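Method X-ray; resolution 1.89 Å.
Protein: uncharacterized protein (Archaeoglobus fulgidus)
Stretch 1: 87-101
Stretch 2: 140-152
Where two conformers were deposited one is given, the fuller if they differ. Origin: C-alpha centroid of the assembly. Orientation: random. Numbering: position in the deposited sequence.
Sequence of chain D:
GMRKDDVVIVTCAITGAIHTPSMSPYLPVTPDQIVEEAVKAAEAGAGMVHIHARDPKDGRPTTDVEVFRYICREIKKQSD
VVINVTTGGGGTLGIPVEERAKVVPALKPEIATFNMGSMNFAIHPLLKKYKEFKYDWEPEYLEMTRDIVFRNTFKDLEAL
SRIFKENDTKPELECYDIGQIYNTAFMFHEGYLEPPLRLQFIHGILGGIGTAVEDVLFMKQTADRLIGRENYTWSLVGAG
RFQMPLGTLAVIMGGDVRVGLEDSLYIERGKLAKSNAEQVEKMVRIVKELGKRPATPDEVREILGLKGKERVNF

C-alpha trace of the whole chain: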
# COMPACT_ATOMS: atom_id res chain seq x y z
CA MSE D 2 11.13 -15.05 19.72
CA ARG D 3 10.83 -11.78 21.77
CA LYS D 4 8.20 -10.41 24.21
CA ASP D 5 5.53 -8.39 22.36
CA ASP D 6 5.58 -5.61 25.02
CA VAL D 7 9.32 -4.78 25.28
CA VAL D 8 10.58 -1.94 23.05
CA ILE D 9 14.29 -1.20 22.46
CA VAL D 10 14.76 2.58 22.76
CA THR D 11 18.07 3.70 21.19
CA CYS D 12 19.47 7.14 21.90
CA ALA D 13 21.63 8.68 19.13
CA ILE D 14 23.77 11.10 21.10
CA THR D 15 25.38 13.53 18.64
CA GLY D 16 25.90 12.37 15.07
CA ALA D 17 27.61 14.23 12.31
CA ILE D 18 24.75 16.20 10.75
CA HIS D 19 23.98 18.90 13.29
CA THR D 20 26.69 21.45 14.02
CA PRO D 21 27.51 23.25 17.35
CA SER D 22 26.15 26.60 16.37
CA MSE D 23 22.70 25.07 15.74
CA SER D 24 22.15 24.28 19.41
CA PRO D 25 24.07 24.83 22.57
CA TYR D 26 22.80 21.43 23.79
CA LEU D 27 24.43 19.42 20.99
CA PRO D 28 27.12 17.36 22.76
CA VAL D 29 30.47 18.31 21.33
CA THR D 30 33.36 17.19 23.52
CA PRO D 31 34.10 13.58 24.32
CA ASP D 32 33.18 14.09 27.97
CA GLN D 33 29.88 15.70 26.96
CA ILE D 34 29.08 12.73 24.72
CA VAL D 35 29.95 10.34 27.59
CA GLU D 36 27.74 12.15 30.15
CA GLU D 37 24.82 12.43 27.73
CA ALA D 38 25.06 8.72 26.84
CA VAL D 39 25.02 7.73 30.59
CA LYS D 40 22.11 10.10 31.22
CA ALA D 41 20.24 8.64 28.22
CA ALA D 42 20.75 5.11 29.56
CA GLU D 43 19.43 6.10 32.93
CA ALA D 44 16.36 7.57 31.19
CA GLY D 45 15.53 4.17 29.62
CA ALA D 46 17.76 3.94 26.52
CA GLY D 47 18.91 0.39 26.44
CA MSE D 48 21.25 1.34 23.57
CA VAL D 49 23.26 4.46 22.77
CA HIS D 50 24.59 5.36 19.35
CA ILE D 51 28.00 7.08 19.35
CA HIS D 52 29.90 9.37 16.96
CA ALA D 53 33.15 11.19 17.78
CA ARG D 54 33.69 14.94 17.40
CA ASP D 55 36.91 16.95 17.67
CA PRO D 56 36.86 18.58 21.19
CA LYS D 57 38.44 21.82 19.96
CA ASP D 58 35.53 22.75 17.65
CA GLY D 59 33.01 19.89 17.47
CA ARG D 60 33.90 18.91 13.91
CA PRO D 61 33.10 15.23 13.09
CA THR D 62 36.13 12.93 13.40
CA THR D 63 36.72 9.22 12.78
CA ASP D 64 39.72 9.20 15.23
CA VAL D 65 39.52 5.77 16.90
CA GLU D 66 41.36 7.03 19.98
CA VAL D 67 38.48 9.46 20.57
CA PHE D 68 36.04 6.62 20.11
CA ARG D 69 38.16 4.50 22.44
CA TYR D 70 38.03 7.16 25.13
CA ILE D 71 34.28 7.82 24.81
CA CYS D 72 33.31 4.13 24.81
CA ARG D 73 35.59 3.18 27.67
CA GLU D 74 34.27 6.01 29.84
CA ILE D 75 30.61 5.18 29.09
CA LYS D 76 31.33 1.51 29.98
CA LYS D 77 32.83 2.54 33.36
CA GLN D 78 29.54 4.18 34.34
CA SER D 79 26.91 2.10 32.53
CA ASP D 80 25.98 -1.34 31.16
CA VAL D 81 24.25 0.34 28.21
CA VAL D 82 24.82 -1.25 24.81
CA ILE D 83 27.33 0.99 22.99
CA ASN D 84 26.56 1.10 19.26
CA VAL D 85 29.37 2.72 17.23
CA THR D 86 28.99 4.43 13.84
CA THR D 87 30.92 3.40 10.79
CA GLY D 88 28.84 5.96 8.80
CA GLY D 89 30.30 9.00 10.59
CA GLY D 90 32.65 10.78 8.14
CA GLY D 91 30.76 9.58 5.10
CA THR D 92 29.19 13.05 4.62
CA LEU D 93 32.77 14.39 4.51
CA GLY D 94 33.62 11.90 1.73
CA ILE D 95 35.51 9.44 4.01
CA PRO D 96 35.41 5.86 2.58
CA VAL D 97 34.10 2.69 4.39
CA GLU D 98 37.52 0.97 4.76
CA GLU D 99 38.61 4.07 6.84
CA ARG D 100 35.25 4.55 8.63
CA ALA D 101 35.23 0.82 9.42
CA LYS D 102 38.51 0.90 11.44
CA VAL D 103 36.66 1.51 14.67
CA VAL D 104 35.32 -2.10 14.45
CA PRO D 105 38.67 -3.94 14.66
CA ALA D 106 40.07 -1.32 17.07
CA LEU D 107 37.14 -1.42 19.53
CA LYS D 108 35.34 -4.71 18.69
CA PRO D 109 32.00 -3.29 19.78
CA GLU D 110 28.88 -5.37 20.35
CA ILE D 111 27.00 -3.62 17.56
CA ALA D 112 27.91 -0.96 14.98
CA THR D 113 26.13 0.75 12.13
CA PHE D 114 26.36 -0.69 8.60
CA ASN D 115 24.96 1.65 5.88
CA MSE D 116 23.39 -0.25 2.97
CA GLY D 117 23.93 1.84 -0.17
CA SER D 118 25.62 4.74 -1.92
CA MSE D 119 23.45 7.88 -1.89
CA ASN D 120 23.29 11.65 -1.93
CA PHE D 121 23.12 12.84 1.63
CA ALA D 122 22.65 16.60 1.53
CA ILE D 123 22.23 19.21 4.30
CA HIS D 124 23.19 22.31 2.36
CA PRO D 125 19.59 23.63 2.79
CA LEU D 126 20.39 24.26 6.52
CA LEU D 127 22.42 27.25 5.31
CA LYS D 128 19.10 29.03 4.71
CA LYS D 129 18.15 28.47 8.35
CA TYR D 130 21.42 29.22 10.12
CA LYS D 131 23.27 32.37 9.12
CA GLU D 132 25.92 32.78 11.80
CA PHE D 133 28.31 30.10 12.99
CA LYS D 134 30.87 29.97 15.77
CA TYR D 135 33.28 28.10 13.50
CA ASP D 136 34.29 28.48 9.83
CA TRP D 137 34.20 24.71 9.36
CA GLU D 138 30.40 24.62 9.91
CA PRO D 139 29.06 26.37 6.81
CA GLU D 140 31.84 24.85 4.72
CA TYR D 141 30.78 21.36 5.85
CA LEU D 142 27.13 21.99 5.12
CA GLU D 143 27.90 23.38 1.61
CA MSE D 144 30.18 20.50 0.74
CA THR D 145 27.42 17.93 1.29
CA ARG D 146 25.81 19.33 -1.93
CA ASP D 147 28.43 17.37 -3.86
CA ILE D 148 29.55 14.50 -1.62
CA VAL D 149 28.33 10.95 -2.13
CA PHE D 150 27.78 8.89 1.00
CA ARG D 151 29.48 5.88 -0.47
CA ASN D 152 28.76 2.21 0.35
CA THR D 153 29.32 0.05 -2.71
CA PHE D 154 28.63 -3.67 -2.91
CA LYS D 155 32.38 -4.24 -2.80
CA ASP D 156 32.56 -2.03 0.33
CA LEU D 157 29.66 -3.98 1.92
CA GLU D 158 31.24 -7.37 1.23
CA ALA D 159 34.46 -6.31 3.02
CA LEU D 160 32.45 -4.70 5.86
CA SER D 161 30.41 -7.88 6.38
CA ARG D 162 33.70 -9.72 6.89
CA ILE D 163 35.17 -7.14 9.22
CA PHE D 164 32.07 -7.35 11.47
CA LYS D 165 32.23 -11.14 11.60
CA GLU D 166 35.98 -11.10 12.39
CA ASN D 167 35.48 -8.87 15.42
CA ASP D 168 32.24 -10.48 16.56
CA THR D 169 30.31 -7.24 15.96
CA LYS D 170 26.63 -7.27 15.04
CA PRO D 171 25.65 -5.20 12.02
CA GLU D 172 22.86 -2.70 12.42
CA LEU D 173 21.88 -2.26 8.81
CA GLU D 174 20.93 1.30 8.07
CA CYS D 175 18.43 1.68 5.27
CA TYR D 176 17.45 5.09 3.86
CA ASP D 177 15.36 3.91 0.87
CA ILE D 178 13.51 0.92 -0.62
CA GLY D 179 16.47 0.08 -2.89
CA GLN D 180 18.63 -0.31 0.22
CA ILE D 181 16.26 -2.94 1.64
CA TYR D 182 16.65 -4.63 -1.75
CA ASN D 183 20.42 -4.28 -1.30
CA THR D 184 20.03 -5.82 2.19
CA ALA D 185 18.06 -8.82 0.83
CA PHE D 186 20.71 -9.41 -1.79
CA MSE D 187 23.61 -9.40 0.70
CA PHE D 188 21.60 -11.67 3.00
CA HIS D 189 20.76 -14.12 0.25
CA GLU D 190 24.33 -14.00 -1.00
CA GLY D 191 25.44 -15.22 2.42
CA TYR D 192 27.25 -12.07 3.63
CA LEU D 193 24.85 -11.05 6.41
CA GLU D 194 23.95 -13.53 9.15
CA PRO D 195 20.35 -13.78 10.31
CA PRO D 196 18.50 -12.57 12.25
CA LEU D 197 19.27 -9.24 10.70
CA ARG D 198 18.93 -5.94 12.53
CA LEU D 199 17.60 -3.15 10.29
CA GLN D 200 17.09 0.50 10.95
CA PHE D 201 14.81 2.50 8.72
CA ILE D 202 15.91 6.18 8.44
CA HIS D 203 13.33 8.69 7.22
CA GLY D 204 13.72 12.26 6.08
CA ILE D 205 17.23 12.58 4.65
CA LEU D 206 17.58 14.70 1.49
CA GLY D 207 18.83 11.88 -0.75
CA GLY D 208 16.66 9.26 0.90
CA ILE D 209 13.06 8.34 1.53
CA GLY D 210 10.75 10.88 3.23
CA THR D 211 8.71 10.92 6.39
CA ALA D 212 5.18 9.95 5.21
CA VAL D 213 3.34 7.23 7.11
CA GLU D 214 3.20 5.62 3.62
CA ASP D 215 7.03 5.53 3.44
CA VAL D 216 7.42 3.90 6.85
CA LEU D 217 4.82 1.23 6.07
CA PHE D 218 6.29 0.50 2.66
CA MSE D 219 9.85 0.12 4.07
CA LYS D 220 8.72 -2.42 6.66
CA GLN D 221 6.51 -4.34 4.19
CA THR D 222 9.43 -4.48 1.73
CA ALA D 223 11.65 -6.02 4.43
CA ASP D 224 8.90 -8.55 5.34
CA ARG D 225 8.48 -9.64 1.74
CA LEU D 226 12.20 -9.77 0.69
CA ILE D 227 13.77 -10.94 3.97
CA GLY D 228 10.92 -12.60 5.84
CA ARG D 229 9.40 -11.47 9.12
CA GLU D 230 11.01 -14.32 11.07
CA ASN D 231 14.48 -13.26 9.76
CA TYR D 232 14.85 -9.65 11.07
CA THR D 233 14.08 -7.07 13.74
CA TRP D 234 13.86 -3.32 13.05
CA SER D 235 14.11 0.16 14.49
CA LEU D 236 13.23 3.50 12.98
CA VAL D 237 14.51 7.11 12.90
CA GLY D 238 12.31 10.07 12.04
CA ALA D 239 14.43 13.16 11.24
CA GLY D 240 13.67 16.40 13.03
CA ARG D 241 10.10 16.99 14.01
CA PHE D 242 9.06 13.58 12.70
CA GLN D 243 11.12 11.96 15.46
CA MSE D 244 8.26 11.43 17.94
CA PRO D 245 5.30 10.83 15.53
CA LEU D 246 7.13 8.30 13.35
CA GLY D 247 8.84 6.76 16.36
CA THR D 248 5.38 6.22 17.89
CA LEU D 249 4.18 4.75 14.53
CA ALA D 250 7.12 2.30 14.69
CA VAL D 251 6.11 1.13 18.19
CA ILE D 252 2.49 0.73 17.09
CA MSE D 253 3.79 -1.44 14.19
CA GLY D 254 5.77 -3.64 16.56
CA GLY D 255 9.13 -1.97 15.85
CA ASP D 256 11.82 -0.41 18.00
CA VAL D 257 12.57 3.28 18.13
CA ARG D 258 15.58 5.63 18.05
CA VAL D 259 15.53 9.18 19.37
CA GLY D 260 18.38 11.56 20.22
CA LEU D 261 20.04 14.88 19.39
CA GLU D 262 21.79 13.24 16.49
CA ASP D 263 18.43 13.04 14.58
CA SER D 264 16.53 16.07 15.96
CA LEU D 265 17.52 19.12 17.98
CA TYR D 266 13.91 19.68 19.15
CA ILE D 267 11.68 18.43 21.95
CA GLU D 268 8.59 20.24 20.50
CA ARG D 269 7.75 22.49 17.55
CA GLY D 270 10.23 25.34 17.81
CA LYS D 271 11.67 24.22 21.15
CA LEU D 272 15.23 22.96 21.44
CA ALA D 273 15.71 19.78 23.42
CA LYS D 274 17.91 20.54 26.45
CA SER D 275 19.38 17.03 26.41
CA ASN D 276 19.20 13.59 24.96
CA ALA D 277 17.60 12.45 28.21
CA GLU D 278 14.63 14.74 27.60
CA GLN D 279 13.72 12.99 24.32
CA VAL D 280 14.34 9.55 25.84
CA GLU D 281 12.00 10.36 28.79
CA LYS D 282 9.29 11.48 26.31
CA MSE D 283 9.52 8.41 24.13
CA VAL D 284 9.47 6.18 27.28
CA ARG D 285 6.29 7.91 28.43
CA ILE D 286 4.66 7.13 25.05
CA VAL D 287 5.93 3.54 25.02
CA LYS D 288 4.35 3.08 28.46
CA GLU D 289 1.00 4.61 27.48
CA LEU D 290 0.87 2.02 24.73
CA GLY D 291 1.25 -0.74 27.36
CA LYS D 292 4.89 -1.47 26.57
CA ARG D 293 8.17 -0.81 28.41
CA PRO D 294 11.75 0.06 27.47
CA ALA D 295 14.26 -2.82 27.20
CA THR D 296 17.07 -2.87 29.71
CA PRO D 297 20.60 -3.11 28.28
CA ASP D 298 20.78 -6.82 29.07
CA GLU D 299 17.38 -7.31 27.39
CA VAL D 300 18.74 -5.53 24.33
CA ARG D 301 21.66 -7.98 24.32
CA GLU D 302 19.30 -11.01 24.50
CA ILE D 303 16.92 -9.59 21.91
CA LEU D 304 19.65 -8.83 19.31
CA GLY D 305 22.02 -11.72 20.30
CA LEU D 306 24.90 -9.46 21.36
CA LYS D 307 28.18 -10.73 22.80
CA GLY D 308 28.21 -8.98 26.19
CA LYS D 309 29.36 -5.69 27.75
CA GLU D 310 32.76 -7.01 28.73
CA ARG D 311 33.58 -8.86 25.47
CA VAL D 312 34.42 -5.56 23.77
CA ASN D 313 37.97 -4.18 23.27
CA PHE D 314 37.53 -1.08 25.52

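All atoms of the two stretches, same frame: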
# COMPACT_ATOMS: atom_id res chain seq x y z
N THR D 87 29.94 3.48 11.86
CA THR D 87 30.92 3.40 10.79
C THR D 87 30.46 4.27 9.63
O THR D 87 31.08 4.24 8.57
CB THR D 87 31.14 1.95 10.26
OG1 THR D 87 29.99 1.50 9.55
CG2 THR D 87 31.42 1.00 11.39
N GLY D 88 29.36 5.01 9.81
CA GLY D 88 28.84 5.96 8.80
C GLY D 88 29.41 7.36 8.98
O GLY D 88 29.64 8.09 8.00
N GLY D 89 29.63 7.75 10.24
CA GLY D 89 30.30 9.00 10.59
C GLY D 89 31.55 9.29 9.78
O GLY D 89 32.47 8.50 9.76
N GLY D 90 31.58 10.45 9.11
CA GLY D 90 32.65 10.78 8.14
C GLY D 90 32.23 10.66 6.67
O GLY D 90 32.90 11.21 5.76
N GLY D 91 31.17 9.90 6.43
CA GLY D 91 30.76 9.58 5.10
C GLY D 91 30.31 10.83 4.37
O GLY D 91 30.54 10.95 3.15
N THR D 92 29.68 11.74 5.13
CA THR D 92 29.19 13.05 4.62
C THR D 92 30.35 14.03 4.41
O THR D 92 30.13 15.14 3.92
CB THR D 92 28.11 13.73 5.55
OG1 THR D 92 28.61 13.83 6.89
CG2 THR D 92 26.79 12.94 5.58
N LEU D 93 31.55 13.64 4.83
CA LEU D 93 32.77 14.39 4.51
C LEU D 93 33.57 13.60 3.45
O LEU D 93 34.73 13.88 3.21
CB LEU D 93 33.63 14.63 5.78
CG LEU D 93 33.11 15.45 6.98
CD1 LEU D 93 32.54 14.52 8.06
CD2 LEU D 93 34.16 16.33 7.58
N GLY D 94 32.95 12.62 2.81
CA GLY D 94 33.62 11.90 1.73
C GLY D 94 34.60 10.82 2.18
O GLY D 94 35.36 10.30 1.35
N ILE D 95 34.57 10.45 3.46
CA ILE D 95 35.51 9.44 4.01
C ILE D 95 35.02 8.05 3.61
O ILE D 95 33.85 7.74 3.85
CB ILE D 95 35.63 9.51 5.60
CG1 ILE D 95 36.25 10.84 6.06
CG2 ILE D 95 36.43 8.30 6.17
CD1 ILE D 95 36.35 10.97 7.56
N PRO D 96 35.92 7.19 3.03
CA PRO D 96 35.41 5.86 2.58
C PRO D 96 35.10 4.84 3.73
O PRO D 96 35.51 5.02 4.88
CB PRO D 96 36.53 5.33 1.64
CG PRO D 96 37.75 6.12 1.94
CD PRO D 96 37.37 7.36 2.76
N VAL D 97 34.41 3.76 3.40
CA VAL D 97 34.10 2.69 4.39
C VAL D 97 35.35 2.01 5.02
O VAL D 97 35.44 1.87 6.25
CB VAL D 97 33.12 1.64 3.75
CG1 VAL D 97 33.15 0.26 4.49
CG2 VAL D 97 31.72 2.23 3.70
N GLU D 98 36.32 1.60 4.21
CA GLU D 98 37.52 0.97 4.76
C GLU D 98 38.23 1.84 5.86
O GLU D 98 38.95 1.29 6.73
CB GLU D 98 38.48 0.60 3.64
N GLU D 99 38.01 3.17 5.83
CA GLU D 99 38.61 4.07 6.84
C GLU D 99 37.64 4.27 7.98
O GLU D 99 38.04 4.25 9.14
CB GLU D 99 39.05 5.41 6.23
CG GLU D 99 39.70 6.43 7.20
CD GLU D 99 41.00 5.95 7.84
OE1 GLU D 99 41.71 5.14 7.23
OE2 GLU D 99 41.29 6.41 8.97
N ARG D 100 36.35 4.43 7.64
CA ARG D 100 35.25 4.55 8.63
C ARG D 100 35.10 3.27 9.44
O ARG D 100 34.76 3.30 10.65
CB ARG D 100 33.91 4.81 7.88
CG ARG D 100 33.36 6.28 7.84
CD ARG D 100 32.59 6.59 6.50
NE ARG D 100 31.53 5.62 6.31
CZ ARG D 100 30.86 5.32 5.18
NH1 ARG D 100 31.05 5.92 4.01
NH2 ARG D 100 29.94 4.37 5.27
N ALA D 101 35.40 2.15 8.79
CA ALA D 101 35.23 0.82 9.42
C ALA D 101 36.27 0.48 10.49
O ALA D 101 36.07 -0.46 11.26
CB ALA D 101 35.24 -0.28 8.36
N GLU D 140 31.09 25.61 5.71
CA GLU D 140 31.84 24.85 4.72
C GLU D 140 31.39 23.37 4.63
O GLU D 140 31.14 22.84 3.53
CB GLU D 140 33.31 24.93 5.05
CG GLU D 140 34.13 24.08 4.10
CD GLU D 140 35.58 24.54 3.98
OE1 GLU D 140 36.03 25.32 4.86
OE2 GLU D 140 36.26 24.12 2.99
N TYR D 141 31.28 22.73 5.78
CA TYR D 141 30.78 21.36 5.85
C TYR D 141 29.39 21.20 5.23
O TYR D 141 29.14 20.30 4.42
CB TYR D 141 30.75 20.91 7.31
CG TYR D 141 30.02 19.63 7.55
CD1 TYR D 141 30.46 18.44 6.98
CD2 TYR D 141 28.90 19.61 8.35
CE1 TYR D 141 29.78 17.24 7.21
CE2 TYR D 141 28.21 18.43 8.58
CZ TYR D 141 28.64 17.25 8.01
OH TYR D 141 27.93 16.09 8.26
N LEU D 142 28.49 22.09 5.60
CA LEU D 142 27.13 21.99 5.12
C LEU D 142 27.08 22.16 3.57
O LEU D 142 26.42 21.38 2.87
CB LEU D 142 26.25 23.03 5.83
CG LEU D 142 26.12 22.97 7.36
CD1 LEU D 142 25.25 24.15 7.80
CD2 LEU D 142 25.52 21.63 7.84
N GLU D 143 27.79 23.16 3.05
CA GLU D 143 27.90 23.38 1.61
C GLU D 143 28.47 22.20 0.85
O GLU D 143 27.99 21.84 -0.23
CB GLU D 143 28.76 24.59 1.31
CG GLU D 143 28.96 24.87 -0.19
CD GLU D 143 27.65 24.95 -1.00
OE1 GLU D 143 26.58 25.36 -0.47
OE2 GLU D 143 27.70 24.54 -2.20
N MSE D 144 29.53 21.60 1.41
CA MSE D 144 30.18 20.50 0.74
C MSE D 144 29.33 19.27 0.60
O MSE D 144 29.52 18.53 -0.37
CB MSE D 144 31.52 20.19 1.38
CG MSE D 144 32.50 21.25 0.90
SE MSE D 144 34.21 21.15 1.74
CE MSE D 144 35.12 22.82 1.10
N THR D 145 28.37 19.05 1.50
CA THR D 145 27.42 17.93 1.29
C THR D 145 26.57 18.00 -0.01
O THR D 145 25.97 16.97 -0.46
CB THR D 145 26.50 17.71 2.53
OG1 THR D 145 25.53 18.78 2.65
CG2 THR D 145 27.38 17.60 3.82
N ARG D 146 26.51 19.18 -0.64
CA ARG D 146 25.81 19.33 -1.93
C ARG D 146 26.46 18.45 -3.01
O ARG D 146 25.80 18.07 -4.00
CB ARG D 146 25.81 20.78 -2.38
CG ARG D 146 24.87 21.17 -3.51
CD ARG D 146 25.25 22.53 -4.14
NE ARG D 146 25.14 23.61 -3.16
CZ ARG D 146 24.07 24.37 -2.93
NH1 ARG D 146 22.96 24.29 -3.67
NH2 ARG D 146 24.11 25.29 -1.97
N ASP D 147 27.73 18.14 -2.85
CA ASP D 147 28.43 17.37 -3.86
C ASP D 147 29.28 16.23 -3.28
O ASP D 147 30.35 15.89 -3.84
CB ASP D 147 29.30 18.31 -4.65
CG ASP D 147 29.93 17.68 -5.90
OD1 ASP D 147 29.29 16.91 -6.67
OD2 ASP D 147 31.09 18.04 -6.14
N ILE D 148 28.84 15.66 -2.16
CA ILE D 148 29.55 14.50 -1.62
C ILE D 148 28.63 13.28 -1.60
O ILE D 148 27.55 13.34 -1.06
CB ILE D 148 30.17 14.80 -0.23
CG1 ILE D 148 31.46 15.60 -0.43
CG2 ILE D 148 30.54 13.53 0.51
CD1 ILE D 148 32.03 16.29 0.80
N VAL D 149 29.08 12.19 -2.21
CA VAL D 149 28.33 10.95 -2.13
C VAL D 149 28.65 10.24 -0.82
O VAL D 149 29.81 10.08 -0.45
CB VAL D 149 28.64 10.06 -3.36
CG1 VAL D 149 28.17 8.61 -3.14
CG2 VAL D 149 27.97 10.68 -4.63
N PHE D 150 27.61 9.80 -0.13
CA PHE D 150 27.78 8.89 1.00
C PHE D 150 27.90 7.50 0.42
O PHE D 150 26.90 6.91 0.00
CB PHE D 150 26.56 8.98 1.90
CG PHE D 150 26.61 8.16 3.12
CD1 PHE D 150 27.79 7.99 3.83
CD2 PHE D 150 25.45 7.58 3.61
CE1 PHE D 150 27.82 7.20 5.00
CE2 PHE D 150 25.44 6.80 4.77
CZ PHE D 150 26.64 6.60 5.47
N ARG D 151 29.12 6.99 0.39
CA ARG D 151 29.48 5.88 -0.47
C ARG D 151 29.50 4.53 0.27
O ARG D 151 30.19 4.37 1.29
CB ARG D 151 30.86 6.17 -1.06
CG ARG D 151 31.38 5.12 -2.06
CD ARG D 151 32.89 5.11 -2.15
NE ARG D 151 33.31 4.12 -3.14
CZ ARG D 151 33.33 4.35 -4.45
NH1 ARG D 151 32.97 5.55 -4.94
NH2 ARG D 151 33.73 3.39 -5.28
N ASN D 152 28.76 3.54 -0.24
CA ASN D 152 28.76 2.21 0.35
C ASN D 152 28.45 1.22 -0.78
O ASN D 152 27.30 0.82 -0.96
CB ASN D 152 27.74 2.09 1.50
CG ASN D 152 27.89 3.21 2.56
OD1 ASN D 152 28.66 3.04 3.53
ND2 ASN D 152 27.12 4.34 2.42
O HOH W 1 31.49 8.36 1.90
O HOH W 2 30.81 17.90 3.75
O HOH W 3 33.10 3.66 1.10

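The contact is a compact one of mixed structure, in which a glycine-rich turn and the short helix after it pack against a helix and the chain that leads to Phe150, fastened at one end by a buried hydroxyl pair and at the other by an arginine that ties both stretches together.

The centre is made by backbone meeting side chain. Gly88 to Gly91 form a type II beta turn, closed by the hydrogen bond from Gly91 N to Gly88 O (2.8 Å), and the ring of Phe150 packs against it: Gly91 CA lies 3.6 Å from Phe150 CD1, and Gly88 O is 3.6 Å from Phe150 CE1. A CB on Gly91 would point toward the other stretch and sit 2.3 Å from Phe150 CE1, so the bare alpha carbon is what gives the ring its room. Gly90 and Gly94 are glycines for a different reason. Both have positive phi, where a CB would be jammed against the preceding carbonyl oxygen; at Gly90 it would also meet Ile95 CD1. The first rule is that a glycine can be called for by backbone angles, by packing, or, as at Gly90, by both.

Ile148 extends the apolar surface. Its CB points toward the first stretch, and Ile148 CG2 rests 3.5 Å from Gly94 N and 3.7 Å from Gly91 O, a branched side chain covering the backbone of the short 3-10 segment and the turn that follows. Leu93 starts sideways, but its end comes nearer, bringing Leu93 CG to 3.8 Å from Tyr141 CE1.

Tyr141 reaches in from its helix with chi1 in t, and Tyr141 OH makes a 2.7 Å hydrogen bond to Thr92 OG1. Thr92, with chi1 in p, meets the ring near its plane at the edge, as suits a bond to the phenol oxygen. Thr92 is buried, and its small side chain supplies a polar partner while leaving its backbone close to Thr145, whose CG2 is 3.7 Å from Thr92 O. Thr92 O also accepts from water 2 at 2.8 Å; the same water donates to Tyr141 O at 3.0 Å, bridging the stretches beside the hydroxyl pair.

At the other end, Arg100 rises from the short helix with Pro96 at its N-cap position. Arg100 NE is held by Thr87 O at 2.7 Å, which anchors the guanidinium within its own stretch. Across the contact, Arg100 NH2 donates to Asn152 OD1 at 2.5 Å and Arg100 NH1 to Arg151 O at 3.2 Å, both acceptors lying near the guanidinium plane. Phe150 CE1 covers one face, 3.5 Å from Arg100 NH2. The second rule is to satisfy a buried arginine around its edge and pack carbon over its face. Beside it, Val97 CG2 packs 3.2 Å from Asn152 OD1.

Water completes the seam. Water 3 accepts from Val97 N at 2.6 Å and donates to Arg151 O at 3.0 Å, while water 1 accepts from Arg151 N at 3.1 Å and lies 3.0 Å from Gly91 O, to which it can donate. In all, 544 Å² is buried, counting both sides.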